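AlyQ (Persicobacter sp. CCB-QB2, PDB 5XNR) probably cleaves alginate by beta-elimination with its lyase domain, joined in one chain to a CBM32 module of the kind that binds carbohydrate. Local coordinates at residues I163-G168 with A178-W183; V193-I198 with Y379-V384; W228-T233 with L349-S354; V253-H258 with V305-I310; F72-G77 with R109-T114. One frame throughout, in Å; residues are numbered along the deposited sequence.

Contact 1 (I163-G168 with A178-W183); sequences ITYPDG and ANNEYW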
# COMPACT_ATOMS: atom_id res chain seq x y z
N ILE A 163 4.96 20.44 10.44
CA ILE A 163 5.34 20.02 9.11
C ILE A 163 6.16 21.12 8.41
O ILE A 163 5.98 22.33 8.65
CB ILE A 163 4.10 19.64 8.29
CG1 ILE A 163 4.47 18.72 7.12
CG2 ILE A 163 3.34 20.87 7.81
CD1 ILE A 163 3.29 17.93 6.59
N THR A 164 7.09 20.65 7.56
CA THR A 164 7.82 21.49 6.65
C THR A 164 7.50 21.03 5.23
O THR A 164 7.59 19.86 4.91
CB THR A 164 9.33 21.46 6.94
OG1 THR A 164 9.57 21.97 8.26
CG2 THR A 164 10.13 22.29 5.97
N TYR A 165 7.10 21.97 4.39
CA TYR A 165 6.62 21.65 3.07
C TYR A 165 7.76 21.89 2.07
O TYR A 165 8.74 22.56 2.40
CB TYR A 165 5.37 22.49 2.73
CG TYR A 165 4.11 22.18 3.49
CD1 TYR A 165 3.43 20.99 3.28
CD2 TYR A 165 3.59 23.07 4.42
CE1 TYR A 165 2.27 20.68 3.98
CE2 TYR A 165 2.42 22.79 5.11
CZ TYR A 165 1.77 21.58 4.91
OH TYR A 165 0.62 21.28 5.59
N PRO A 166 7.62 21.39 0.85
CA PRO A 166 8.54 21.61 -0.26
C PRO A 166 8.67 23.06 -0.74
O PRO A 166 9.65 23.38 -1.37
CB PRO A 166 7.94 20.79 -1.41
CG PRO A 166 7.29 19.63 -0.69
CD PRO A 166 6.65 20.34 0.49
N ASP A 167 7.65 23.88 -0.48
CA ASP A 167 7.63 25.29 -0.86
C ASP A 167 8.36 26.13 0.20
O ASP A 167 8.42 27.35 0.09
CB ASP A 167 6.20 25.77 -1.11
CG ASP A 167 5.34 25.98 0.14
OD1 ASP A 167 5.88 25.86 1.27
OD2 ASP A 167 4.13 26.29 -0.04
N GLY A 168 8.93 25.49 1.22
CA GLY A 168 9.75 26.19 2.19
C GLY A 168 8.95 26.65 3.39
O GLY A 168 9.55 27.03 4.39
N ALA A 178 -6.52 21.28 6.37
CA ALA A 178 -7.12 20.66 5.19
C ALA A 178 -6.05 19.85 4.45
O ALA A 178 -4.86 20.09 4.59
CB ALA A 178 -7.72 21.71 4.29
N ASN A 179 -6.51 18.89 3.67
CA ASN A 179 -5.65 18.19 2.74
C ASN A 179 -5.04 19.20 1.76
O ASN A 179 -5.77 20.04 1.27
CB ASN A 179 -6.41 17.15 1.92
CG ASN A 179 -6.99 16.05 2.77
OD1 ASN A 179 -6.26 15.13 3.15
ND2 ASN A 179 -8.27 16.14 3.06
N ASN A 180 -3.75 19.07 1.47
CA ASN A 180 -3.08 19.90 0.44
C ASN A 180 -2.26 18.99 -0.51
O ASN A 180 -2.25 17.75 -0.38
CB ASN A 180 -2.32 21.06 1.10
CG ASN A 180 -1.14 20.63 1.96
OD1 ASN A 180 -0.19 20.04 1.46
ND2 ASN A 180 -1.18 20.97 3.23
N GLU A 181 -1.57 19.60 -1.48
CA GLU A 181 -0.90 18.83 -2.54
C GLU A 181 0.37 18.15 -2.00
O GLU A 181 0.91 17.31 -2.67
CB GLU A 181 -0.49 19.72 -3.72
CG GLU A 181 0.68 20.66 -3.38
CD GLU A 181 1.18 21.57 -4.50
OE1 GLU A 181 1.47 21.02 -5.58
OE2 GLU A 181 1.31 22.82 -4.25
N TYR A 182 0.83 18.56 -0.84
CA TYR A 182 2.04 18.01 -0.22
C TYR A 182 1.70 17.00 0.90
O TYR A 182 2.49 16.09 1.18
CB TYR A 182 2.89 19.15 0.33
CG TYR A 182 3.32 20.20 -0.68
CD1 TYR A 182 3.93 19.84 -1.86
CD2 TYR A 182 3.19 21.55 -0.40
CE1 TYR A 182 4.35 20.78 -2.78
CE2 TYR A 182 3.62 22.52 -1.30
CZ TYR A 182 4.21 22.13 -2.50
OH TYR A 182 4.64 23.07 -3.40
N TRP A 183 0.54 17.16 1.54
CA TRP A 183 0.13 16.37 2.72
C TRP A 183 -1.38 16.13 2.65
O TRP A 183 -2.14 17.07 2.91
CB TRP A 183 0.48 17.14 3.99
CG TRP A 183 0.33 16.40 5.29
CD1 TRP A 183 0.75 15.13 5.57
CD2 TRP A 183 -0.18 16.94 6.52
NE1 TRP A 183 0.51 14.83 6.89
CE2 TRP A 183 -0.05 15.92 7.49
CE3 TRP A 183 -0.73 18.17 6.89
CZ2 TRP A 183 -0.48 16.10 8.81
CZ3 TRP A 183 -1.16 18.34 8.19
CH2 TRP A 183 -1.02 17.33 9.13
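Tyr-165 reaches out from the end of strand 161-164 to the loop 178-183, where most of its side chain finds a partner. Its CB and CG lie near CD2 of Tyr-182; CD1 rests 3.5 Å from Tyr-182 CB; CE1 passes Asn-180 OD1 and, at the ring edge, Trp-183 CB. The hydroxyl at the tip accepts a hydrogen bond from Asn-180 ND2, 3.0 Å from Tyr-165 OH and close to the amide plane. The other end of that amide, Asn-180 OD1, takes the backbone N of Tyr-182 (2.9 Å) and of Trp-183, so the amide cannot easily turn. An aspartate here would probably leave the Tyr-165 hydroxyl without its donor. Flat partners suit the aliphatic groups alongside: Pro-166 CD sits over one face of Tyr-182, 3.6 Å from the ring centroid, with Glu-181 CG over the other, and Ile-163 CD1 sits over the Trp-183 indole. The residue fixing the loop, Asn-180, forms an Asx turn, while Tyr-165 to Gly-168 form a type I turn.

Contact 2 (V193-I198 with Y379-V384); sequences VFRAPI and YGEVVV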
# COMPACT_ATOMS: atom_id res chain seq x y z
N VAL A 193 -0.21 11.13 3.17
CA VAL A 193 0.70 11.07 2.06
C VAL A 193 1.55 12.33 2.09
O VAL A 193 1.03 13.43 2.09
CB VAL A 193 -0.05 10.95 0.73
CG1 VAL A 193 0.91 10.69 -0.41
CG2 VAL A 193 -1.12 9.88 0.77
N PHE A 194 2.85 12.13 2.11
CA PHE A 194 3.80 13.17 2.03
C PHE A 194 4.42 13.17 0.63
O PHE A 194 5.27 12.33 0.33
CB PHE A 194 4.87 12.93 3.10
CG PHE A 194 4.39 12.92 4.53
CD1 PHE A 194 3.92 11.76 5.11
CD2 PHE A 194 4.45 14.07 5.30
CE1 PHE A 194 3.52 11.74 6.44
CE2 PHE A 194 4.04 14.05 6.63
CZ PHE A 194 3.58 12.89 7.20
N ARG A 195 4.02 14.14 -0.20
CA ARG A 195 4.45 14.25 -1.59
C ARG A 195 5.39 15.45 -1.76
O ARG A 195 5.05 16.58 -1.45
CB ARG A 195 3.25 14.46 -2.53
CG ARG A 195 3.68 14.64 -3.98
CD ARG A 195 2.66 14.38 -5.07
NE ARG A 195 2.05 13.07 -5.05
CZ ARG A 195 1.14 12.68 -5.94
NH1 ARG A 195 1.02 13.32 -7.09
NH2 ARG A 195 0.35 11.66 -5.67
N ALA A 196 6.55 15.18 -2.35
CA ALA A 196 7.62 16.17 -2.52
C ALA A 196 7.99 16.23 -4.01
O ALA A 196 8.89 15.52 -4.44
CB ALA A 196 8.82 15.80 -1.67
N PRO A 197 7.30 17.08 -4.79
CA PRO A 197 7.64 17.21 -6.19
C PRO A 197 8.90 18.07 -6.36
O PRO A 197 9.27 18.86 -5.48
CB PRO A 197 6.43 17.88 -6.85
CG PRO A 197 5.84 18.72 -5.75
CD PRO A 197 6.33 18.12 -4.45
N ILE A 198 9.54 17.84 -7.49
CA ILE A 198 10.73 18.53 -7.85
C ILE A 198 10.36 19.60 -8.87
O ILE A 198 9.87 19.28 -9.95
CB ILE A 198 11.76 17.53 -8.43
CG1 ILE A 198 12.00 16.34 -7.48
CG2 ILE A 198 13.05 18.27 -8.78
CD1 ILE A 198 12.46 16.74 -6.09
N TYR A 379 8.56 13.25 -8.46
CA TYR A 379 8.35 13.55 -7.05
C TYR A 379 8.75 12.34 -6.21
O TYR A 379 8.71 11.20 -6.69
CB TYR A 379 6.89 13.93 -6.78
CG TYR A 379 5.85 12.87 -7.08
CD1 TYR A 379 5.54 11.87 -6.18
CD2 TYR A 379 5.14 12.90 -8.27
CE1 TYR A 379 4.57 10.92 -6.45
CE2 TYR A 379 4.17 11.95 -8.55
CZ TYR A 379 3.87 10.96 -7.64
OH TYR A 379 2.92 10.03 -7.93
N GLY A 380 9.11 12.60 -4.95
CA GLY A 380 9.23 11.53 -3.96
C GLY A 380 7.95 11.42 -3.17
O GLY A 380 7.27 12.41 -2.97
N GLU A 381 7.60 10.23 -2.72
CA GLU A 381 6.36 10.08 -1.97
C GLU A 381 6.46 8.93 -0.96
O GLU A 381 7.01 7.87 -1.22
CB GLU A 381 5.21 9.82 -2.94
CG GLU A 381 3.86 9.72 -2.25
CD GLU A 381 2.72 9.41 -3.21
OE1 GLU A 381 2.13 10.38 -3.75
OE2 GLU A 381 2.46 8.22 -3.43
N VAL A 382 5.82 9.16 0.19
CA VAL A 382 5.80 8.27 1.35
C VAL A 382 4.38 8.29 1.92
O VAL A 382 3.82 9.35 2.16
CB VAL A 382 6.85 8.68 2.42
CG1 VAL A 382 6.74 7.88 3.71
CG2 VAL A 382 8.26 8.55 1.88
N VAL A 383 3.84 7.10 2.10
CA VAL A 383 2.50 6.89 2.60
C VAL A 383 2.63 6.27 4.00
O VAL A 383 3.19 5.17 4.11
CB VAL A 383 1.67 5.96 1.68
CG1 VAL A 383 0.22 5.93 2.11
CG2 VAL A 383 1.76 6.34 0.20
N VAL A 384 2.08 6.95 5.00
CA VAL A 384 2.21 6.53 6.41
C VAL A 384 0.84 6.08 6.94
O VAL A 384 -0.07 6.88 7.06
CB VAL A 384 2.78 7.66 7.29
CG1 VAL A 384 2.79 7.25 8.74
CG2 VAL A 384 4.16 8.07 6.84
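Arg-195 and Tyr-379 meet flat on the partly exposed side of this antiparallel strand pair. The guanidinium lies over the tyrosine ring with planes 3° apart and centres 4.0 Å apart, a stack that is also a cation-pi contact, and Arg-195 CD adds a CH-pi contact on the same ring. The arginine starts extended, with CG anti to the backbone N (chi1 178°), then bends at chi3 (-56°), which brings NE and NH2 round to Glu-381. The result is a side-on salt bridge in which both nitrogens donate to Glu-381 OE1, at 3.0 Å from NE and 2.9 Å from NH2; the other oxygen, OE2, is hydrogen-bonded to Thr-243 OG1. Arginine suits the place because one flat cation can stack on a ring and still offer its edge to a carboxylate.

The backbone ladder and the opposite face are buried. Phe-194 N donates almost straight to Val-382 O (2.9 Å), and Ala-196 N to Gly-380 O (2.9 Å). Phe-194 and Ala-196 point to the face away from Arg-195; Gly-380 gives Ala-196 a partner without a side chain, while Phe-194 CE1 rests against Val-384 CG2 (3.7 Å). That buried side is backed by strands 211-217 and 360-362, with Trp-183 meeting Phe-194. Within its own antiparallel sheet, strand 192-197 lies between 183-185 and 379-392, with 233-244 on the far side of 379-392.

Contact 3 (W228-T233 with L349-S354); sequences WTTTGT and LNYDQS
Thr-230 and Tyr-351 meet in both polar and apolar ways across two loops. Among the backbone bonds, Thr-230 N donates to Tyr-351 O at 3.0 Å, while Trp-228 and Ser-354 exchange a reciprocal pair, Trp-228 N to Ser-354 O and Ser-354 N to Trp-228 O. Gln-353 and Ser-354 together face Trp-228, a G1 beta bulge, with Gln-353 in a left-handed backbone conformation.

Side-chain polar contacts centre on the Thr-230 hydroxyl. Its OG1 accepts from Asn-350 ND2 at 2.7 Å, in the amide plane and nearly straight (173°), and from the backbone N of Tyr-351 at 3.1 Å. Within its own loop, Thr-229 OG1 takes the backbone N of Thr-231, an ST turn.

CH-pi contacts form the third kind. With OG1 between the backbone N and the carbonyl carbon (chi1 60°), the methyl CG2 of Thr-230 is directed over the middle of the Tyr-351 ring, 3.3 Å from its centroid. Ser-354 CB lies over Trp-228, 3.9 Å from the centroid of the six-membered ring. Beyond the two loops, Trp-228 NE1 hydrogen-bonds to Glu-217 OE1, and Tyr-351 OH is hydrogen-bonded with His-314 NE2.

Threonine suits this junction because one branched residue supplies both an acceptor for two N-H groups and a methyl for a ring face. The chemistry implies a join in which directional bonds set the spacing of two irregular loops while aliphatic carbons pack on ring faces.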
# COMPACT_ATOMS: atom_id res chain seq x y z
N TRP A 228 15.58 15.83 23.07
CA TRP A 228 15.82 14.80 24.09
C TRP A 228 17.27 14.30 23.93
O TRP A 228 18.02 14.78 23.07
CB TRP A 228 14.75 13.68 24.03
CG TRP A 228 14.33 13.21 22.67
CD1 TRP A 228 13.26 13.66 21.95
CD2 TRP A 228 14.93 12.16 21.87
NE1 TRP A 228 13.19 13.00 20.75
CE2 TRP A 228 14.19 12.08 20.67
CE3 TRP A 228 16.01 11.29 22.05
CZ2 TRP A 228 14.50 11.16 19.67
CZ3 TRP A 228 16.33 10.40 21.05
CH2 TRP A 228 15.59 10.34 19.87
N THR A 229 17.66 13.33 24.76
CA THR A 229 19.04 12.79 24.72
C THR A 229 19.00 11.26 24.51
O THR A 229 17.96 10.62 24.69
CB THR A 229 19.80 13.15 26.00
OG1 THR A 229 19.67 12.11 26.97
CG2 THR A 229 19.30 14.43 26.62
N THR A 230 20.17 10.70 24.19
CA THR A 230 20.30 9.25 24.02
C THR A 230 20.18 8.52 25.38
O THR A 230 20.17 7.29 25.42
CB THR A 230 21.59 8.89 23.28
OG1 THR A 230 22.74 9.36 24.00
CG2 THR A 230 21.61 9.43 21.87
N THR A 231 20.05 9.25 26.48
CA THR A 231 19.90 8.61 27.80
C THR A 231 18.42 8.28 28.05
O THR A 231 17.57 9.14 27.89
CB THR A 231 20.50 9.50 28.90
OG1 THR A 231 21.83 9.79 28.49
CG2 THR A 231 20.50 8.89 30.29
N GLY A 232 18.14 7.03 28.42
CA GLY A 232 16.78 6.54 28.59
C GLY A 232 16.34 5.70 27.40
O GLY A 232 17.16 5.26 26.59
N THR A 233 15.04 5.46 27.31
CA THR A 233 14.53 4.66 26.26
C THR A 233 13.66 5.55 25.37
O THR A 233 12.76 6.22 25.86
CB THR A 233 13.78 3.45 26.82
OG1 THR A 233 14.76 2.68 27.51
CG2 THR A 233 13.14 2.59 25.76
N LEU A 349 26.14 5.24 20.50
CA LEU A 349 26.66 6.59 20.50
C LEU A 349 25.79 7.45 21.41
O LEU A 349 24.59 7.24 21.48
CB LEU A 349 26.65 7.13 19.07
CG LEU A 349 27.23 8.53 18.90
CD1 LEU A 349 28.75 8.51 18.85
CD2 LEU A 349 26.67 9.18 17.65
N ASN A 350 26.40 8.40 22.10
CA ASN A 350 25.67 9.29 22.99
C ASN A 350 25.72 10.72 22.45
O ASN A 350 26.78 11.21 21.97
CB ASN A 350 26.17 9.21 24.44
CG ASN A 350 25.77 7.92 25.13
OD1 ASN A 350 26.64 7.16 25.57
ND2 ASN A 350 24.47 7.65 25.17
N TYR A 351 24.57 11.38 22.52
CA TYR A 351 24.44 12.78 22.13
C TYR A 351 23.14 13.32 22.75
O TYR A 351 22.28 12.55 23.22
CB TYR A 351 24.43 12.95 20.61
CG TYR A 351 23.50 12.02 19.88
CD1 TYR A 351 23.89 10.73 19.56
CD2 TYR A 351 22.22 12.41 19.52
CE1 TYR A 351 23.04 9.85 18.90
CE2 TYR A 351 21.35 11.54 18.85
CZ TYR A 351 21.76 10.25 18.55
OH TYR A 351 20.94 9.37 17.91
N ASP A 352 23.04 14.65 22.73
CA ASP A 352 21.84 15.36 23.21
C ASP A 352 21.25 16.15 22.04
O ASP A 352 21.66 15.96 20.87
CB ASP A 352 22.16 16.20 24.45
CG ASP A 352 23.18 17.31 24.21
OD1 ASP A 352 23.40 17.66 23.03
OD2 ASP A 352 23.75 17.81 25.21
N GLN A 353 20.27 17.00 22.36
CA GLN A 353 19.61 17.87 21.39
C GLN A 353 19.02 17.01 20.25
O GLN A 353 19.12 17.38 19.08
CB GLN A 353 20.58 18.96 20.89
CG GLN A 353 20.90 20.02 21.95
CD GLN A 353 19.74 20.93 22.32
OE1 GLN A 353 18.99 20.66 23.27
NE2 GLN A 353 19.57 22.00 21.57
N SER A 354 18.40 15.89 20.63
CA SER A 354 17.92 14.91 19.68
C SER A 354 16.40 14.98 19.54
O SER A 354 15.68 15.24 20.52
CB SER A 354 18.36 13.54 20.08
OG SER A 354 17.83 12.57 19.17

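Contact 4 (V253-H258 with V305-I310); sequences VATQIH and VIFEVI
Val-305 opens the run along strand 302-310 by bringing its CG1 to 3.9 Å from OG1 of Thr-255, a loose contact between a methyl and the threonine's hydroxyl. Two residues on, Phe-307 fills the space between the strands. Its CG is anti to the carbonyl carbon (chi1 -52°), which carries the ring alongside segment 253-258: Thr-255 CG2 lies over one face, 4.2 Å from the centroid, while Ile-257 CG1 comes to the ring edge at CD2, 3.7 Å away. This is the face-to-face packing of two sheets in the jelly-roll beta-sandwich of the alginate lyase domain; the axes of strands 256-258 and 305-310 stay 9.0 Å apart at closest approach, too wide for backbone pairing, so side chains, mostly through carbon atoms, do the joining. An alanine in place of Phe-307 is likely to open a gap between the sheets and leave Thr-255 and Ile-257 without the ring they pack on. At Val-309, CG2 meets Ile-257 CD1 tip to tip at 3.6 Å, beta-branched side chains suiting both strands.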
# COMPACT_ATOMS: atom_id res chain seq x y z
N VAL A 253 14.71 9.98 1.87
CA VAL A 253 14.88 9.67 3.29
C VAL A 253 13.50 9.67 3.95
O VAL A 253 12.69 10.58 3.75
CB VAL A 253 15.87 10.65 3.94
CG1 VAL A 253 15.81 10.66 5.46
CG2 VAL A 253 17.30 10.39 3.47
N ALA A 254 13.21 8.63 4.73
CA ALA A 254 11.92 8.56 5.42
C ALA A 254 12.11 8.86 6.92
O ALA A 254 12.24 10.03 7.31
CB ALA A 254 11.25 7.24 5.16
N THR A 255 12.11 7.84 7.75
CA THR A 255 12.18 8.03 9.22
C THR A 255 13.57 8.51 9.63
O THR A 255 14.54 8.06 9.05
CB THR A 255 11.83 6.73 9.93
OG1 THR A 255 10.63 6.27 9.29
CG2 THR A 255 11.64 6.89 11.43
N GLN A 256 13.68 9.39 10.64
CA GLN A 256 15.00 9.92 11.05
C GLN A 256 15.08 10.21 12.56
O GLN A 256 14.09 10.60 13.19
CB GLN A 256 15.31 11.27 10.40
CG GLN A 256 14.84 11.36 8.96
CD GLN A 256 15.02 12.77 8.44
OE1 GLN A 256 16.02 13.43 8.72
NE2 GLN A 256 14.02 13.21 7.68
N ILE A 257 16.30 10.02 13.09
CA ILE A 257 16.74 10.60 14.35
C ILE A 257 17.73 11.71 13.98
O ILE A 257 18.62 11.45 13.16
CB ILE A 257 17.40 9.57 15.28
CG1 ILE A 257 16.46 8.41 15.60
CG2 ILE A 257 17.90 10.23 16.55
CD1 ILE A 257 17.09 7.32 16.42
N HIS A 258 17.56 12.91 14.55
CA HIS A 258 18.42 14.06 14.26
C HIS A 258 19.04 14.58 15.57
O HIS A 258 18.37 14.58 16.60
CB HIS A 258 17.61 15.16 13.55
CG HIS A 258 18.31 15.80 12.39
ND1 HIS A 258 17.97 15.49 11.07
CD2 HIS A 258 19.31 16.72 12.35
CE1 HIS A 258 18.75 16.19 10.26
NE2 HIS A 258 19.58 16.96 11.03
N VAL A 305 8.87 -0.12 10.65
CA VAL A 305 10.23 0.16 11.09
C VAL A 305 10.17 0.73 12.51
O VAL A 305 9.26 1.47 12.83
CB VAL A 305 10.93 1.15 10.15
CG1 VAL A 305 10.16 2.45 10.02
CG2 VAL A 305 12.36 1.41 10.57
N ILE A 306 11.14 0.34 13.33
CA ILE A 306 11.38 0.94 14.65
C ILE A 306 12.84 1.37 14.76
O ILE A 306 13.74 0.59 14.44
CB ILE A 306 11.00 -0.05 15.76
CG1 ILE A 306 9.50 -0.33 15.75
CG2 ILE A 306 11.50 0.44 17.10
CD1 ILE A 306 9.11 -1.58 16.50
N PHE A 307 13.09 2.62 15.13
CA PHE A 307 14.35 2.98 15.74
C PHE A 307 14.11 3.03 17.25
O PHE A 307 13.12 3.60 17.69
CB PHE A 307 14.88 4.32 15.26
CG PHE A 307 14.98 4.54 13.77
CD1 PHE A 307 14.94 3.49 12.87
CD2 PHE A 307 15.24 5.80 13.27
CE1 PHE A 307 15.05 3.72 11.50
CE2 PHE A 307 15.39 6.03 11.91
CZ PHE A 307 15.28 4.99 11.02
N GLU A 308 15.01 2.41 18.02
CA GLU A 308 14.89 2.27 19.49
C GLU A 308 16.24 2.65 20.08
O GLU A 308 17.22 2.03 19.74
CB GLU A 308 14.52 0.83 19.84
CG GLU A 308 14.35 0.49 21.32
CD GLU A 308 13.97 -0.97 21.57
OE1 GLU A 308 14.73 -1.85 21.13
OE2 GLU A 308 12.90 -1.23 22.16
N VAL A 309 16.30 3.70 20.90
CA VAL A 309 17.55 4.11 21.49
C VAL A 309 17.47 3.86 23.00
O VAL A 309 16.52 4.30 23.65
CB VAL A 309 17.89 5.58 21.18
CG1 VAL A 309 19.25 5.95 21.75
CG2 VAL A 309 17.82 5.88 19.69
N ILE A 310 18.42 3.12 23.53
CA ILE A 310 18.44 2.78 24.97
C ILE A 310 19.82 3.14 25.52
O ILE A 310 20.74 2.36 25.37
CB ILE A 310 18.11 1.29 25.19
CG1 ILE A 310 16.79 0.92 24.49
CG2 ILE A 310 18.11 0.93 26.67
CD1 ILE A 310 16.25 -0.45 24.84

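Contact 5 (F72-G77 with R109-T114); sequences FSISLG and RYIRIT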
# COMPACT_ATOMS: atom_id res chain seq x y z
N PHE A 72 -26.13 -13.02 -21.45
CA PHE A 72 -26.16 -13.44 -20.05
C PHE A 72 -26.26 -12.23 -19.11
O PHE A 72 -26.14 -11.07 -19.52
CB PHE A 72 -24.92 -14.27 -19.73
CG PHE A 72 -23.66 -13.46 -19.86
CD1 PHE A 72 -23.09 -13.24 -21.10
CD2 PHE A 72 -23.08 -12.87 -18.75
CE1 PHE A 72 -21.97 -12.42 -21.22
CE2 PHE A 72 -21.96 -12.06 -18.87
CZ PHE A 72 -21.42 -11.83 -20.11
N SER A 73 -26.46 -12.53 -17.83
CA SER A 73 -26.38 -11.53 -16.77
C SER A 73 -25.79 -12.20 -15.53
O SER A 73 -26.02 -13.37 -15.29
CB SER A 73 -27.72 -10.91 -16.44
OG SER A 73 -28.58 -11.86 -15.81
N ILE A 74 -25.05 -11.42 -14.74
CA ILE A 74 -24.40 -11.92 -13.55
C ILE A 74 -25.07 -11.29 -12.33
O ILE A 74 -25.35 -10.10 -12.33
CB ILE A 74 -22.91 -11.59 -13.59
CG1 ILE A 74 -22.24 -12.15 -14.85
CG2 ILE A 74 -22.24 -12.04 -12.30
CD1 ILE A 74 -20.86 -11.59 -15.12
N SER A 75 -25.29 -12.10 -11.31
CA SER A 75 -25.87 -11.62 -10.08
C SER A 75 -25.15 -12.25 -8.87
O SER A 75 -24.66 -13.38 -8.91
CB SER A 75 -27.37 -11.85 -10.09
OG SER A 75 -27.70 -13.23 -9.98
N LEU A 76 -25.08 -11.48 -7.77
CA LEU A 76 -24.19 -11.75 -6.64
C LEU A 76 -24.95 -11.58 -5.34
O LEU A 76 -25.88 -10.80 -5.27
CB LEU A 76 -23.05 -10.74 -6.66
CG LEU A 76 -21.74 -11.24 -7.26
CD1 LEU A 76 -21.94 -11.60 -8.72
CD2 LEU A 76 -20.65 -10.20 -7.10
N GLY A 77 -24.47 -12.26 -4.31
CA GLY A 77 -24.91 -11.99 -2.94
C GLY A 77 -24.63 -13.16 -2.01
O GLY A 77 -24.01 -14.14 -2.41
N ARG A 109 -21.02 -14.37 -1.50
CA ARG A 109 -20.62 -15.76 -1.41
C ARG A 109 -21.04 -16.50 -2.69
O ARG A 109 -20.32 -17.39 -3.16
CB ARG A 109 -21.26 -16.44 -0.20
CG ARG A 109 -20.95 -17.92 -0.10
CD ARG A 109 -21.61 -18.62 1.08
NE ARG A 109 -21.48 -20.07 0.96
CZ ARG A 109 -22.02 -20.96 1.78
NH1 ARG A 109 -21.89 -22.24 1.54
NH2 ARG A 109 -22.68 -20.57 2.86
N TYR A 110 -22.22 -16.17 -3.21
CA TYR A 110 -22.75 -16.85 -4.38
C TYR A 110 -22.69 -15.92 -5.60
O TYR A 110 -22.97 -14.72 -5.50
CB TYR A 110 -24.18 -17.31 -4.11
CG TYR A 110 -24.33 -18.38 -3.06
CD1 TYR A 110 -24.22 -19.73 -3.38
CD2 TYR A 110 -24.67 -18.05 -1.76
CE1 TYR A 110 -24.40 -20.72 -2.42
CE2 TYR A 110 -24.87 -19.03 -0.80
CZ TYR A 110 -24.73 -20.37 -1.12
OH TYR A 110 -24.92 -21.32 -0.17
N ILE A 111 -22.30 -16.50 -6.73
CA ILE A 111 -22.27 -15.82 -8.03
C ILE A 111 -23.08 -16.69 -9.00
O ILE A 111 -22.84 -17.89 -9.08
CB ILE A 111 -20.85 -15.64 -8.57
CG1 ILE A 111 -20.04 -14.62 -7.75
CG2 ILE A 111 -20.89 -15.25 -10.03
CD1 ILE A 111 -19.58 -15.14 -6.41
N ARG A 112 -24.01 -16.05 -9.71
CA ARG A 112 -24.92 -16.72 -10.63
C ARG A 112 -24.79 -16.08 -12.00
O ARG A 112 -24.94 -14.90 -12.12
CB ARG A 112 -26.38 -16.60 -10.15
CG ARG A 112 -27.41 -17.28 -11.05
CD ARG A 112 -28.81 -17.32 -10.43
NE ARG A 112 -28.91 -18.21 -9.27
CZ ARG A 112 -29.96 -18.29 -8.46
NH1 ARG A 112 -31.04 -17.58 -8.71
NH2 ARG A 112 -29.92 -19.06 -7.39
N ILE A 113 -24.48 -16.88 -13.01
CA ILE A 113 -24.58 -16.47 -14.41
C ILE A 113 -25.91 -17.00 -14.94
O ILE A 113 -26.13 -18.22 -14.91
CB ILE A 113 -23.41 -17.02 -15.26
CG1 ILE A 113 -22.06 -16.44 -14.83
CG2 ILE A 113 -23.69 -16.80 -16.73
CD1 ILE A 113 -20.85 -17.10 -15.49
N THR A 114 -26.75 -16.11 -15.44
CA THR A 114 -28.03 -16.50 -16.04
C THR A 114 -27.88 -16.43 -17.56
O THR A 114 -27.41 -15.43 -18.07
CB THR A 114 -29.18 -15.59 -15.57
OG1 THR A 114 -29.47 -15.80 -14.19
CG2 THR A 114 -30.47 -15.85 -16.31
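Leu-76 and Ile-111 lie side by side and point the same way, the leucine's CD1 settling 3.7 Å from Ile-111 CG1 in the notch between that branch and CG2. The next hollow along is shared: Ile-74 CG2 approaches Ile-111 CG2 at 4.2 Å, while Ile-74 CG1 comes to 4.3 Å from Ile-113 CG1. Phe-72 ends the row with CB against Ile-113 CG2 (4.1 Å), its ring carried off to meet Tyr-101 and Trp-62. Branched aliphatic residues suit this face because it is pressed against strand 52-62, where Val-58 touches Ile-74, Ile-111 and Ile-113.

The pair runs antiparallel at the middle of a five-stranded sheet, one layer of the beta-sandwich of the F5/8 type C (CBM32) domain, with 44-49 beyond strand 110-118 and 84-90 beyond 70-77.

On the other face, small serines sit beside bulkier residues of the partner strand: Ser-75 OG lies 3.6 Å from Arg-112 CB, and Ser-73 OG 3.8 Å from Thr-114 CB. Arg-112 then leads away, its chain bending at chi3 (-69°), to hydrogen-bond Thr-46 through NE and form a cation-pi contact with Tyr-44. At the end of the ladder the chain bulges, Arg-109 and Tyr-110 both facing Gly-77 in a classic beta bulge. Gly-77 O accepts from Tyr-110 N at 2.8 Å and from Arg-109 N at 3.1 Å, and the glycine's backbone angles leave little space for a CB.

How the contacts relate
Contact 5 comes first along the chain and stands apart in the F5/8 type C domain, its centre 41 Å or more from the others, all of which lie in the alginate lyase range. There contact 1 precedes contact 2, and they touch: Tyr-182 O lies 2.8 Å from Arg-195 N, a probable hydrogen bond between the loop ahead of strand 183-185 and strand 192-197. Contact 2 closes a long loop that holds contacts 3 and 4, with contact 4 nested inside contact 3. Those two have centres 12 Å apart and meet through Ile-257, packed against Tyr-351 and Ser-354. Contacts 2 and 4 share the seven-stranded sheet, 379-392 and 302-310 flanking strand 233-244. Contacts 2 and 3 thus join segments over 100 residues apart, contact 1 a local pair.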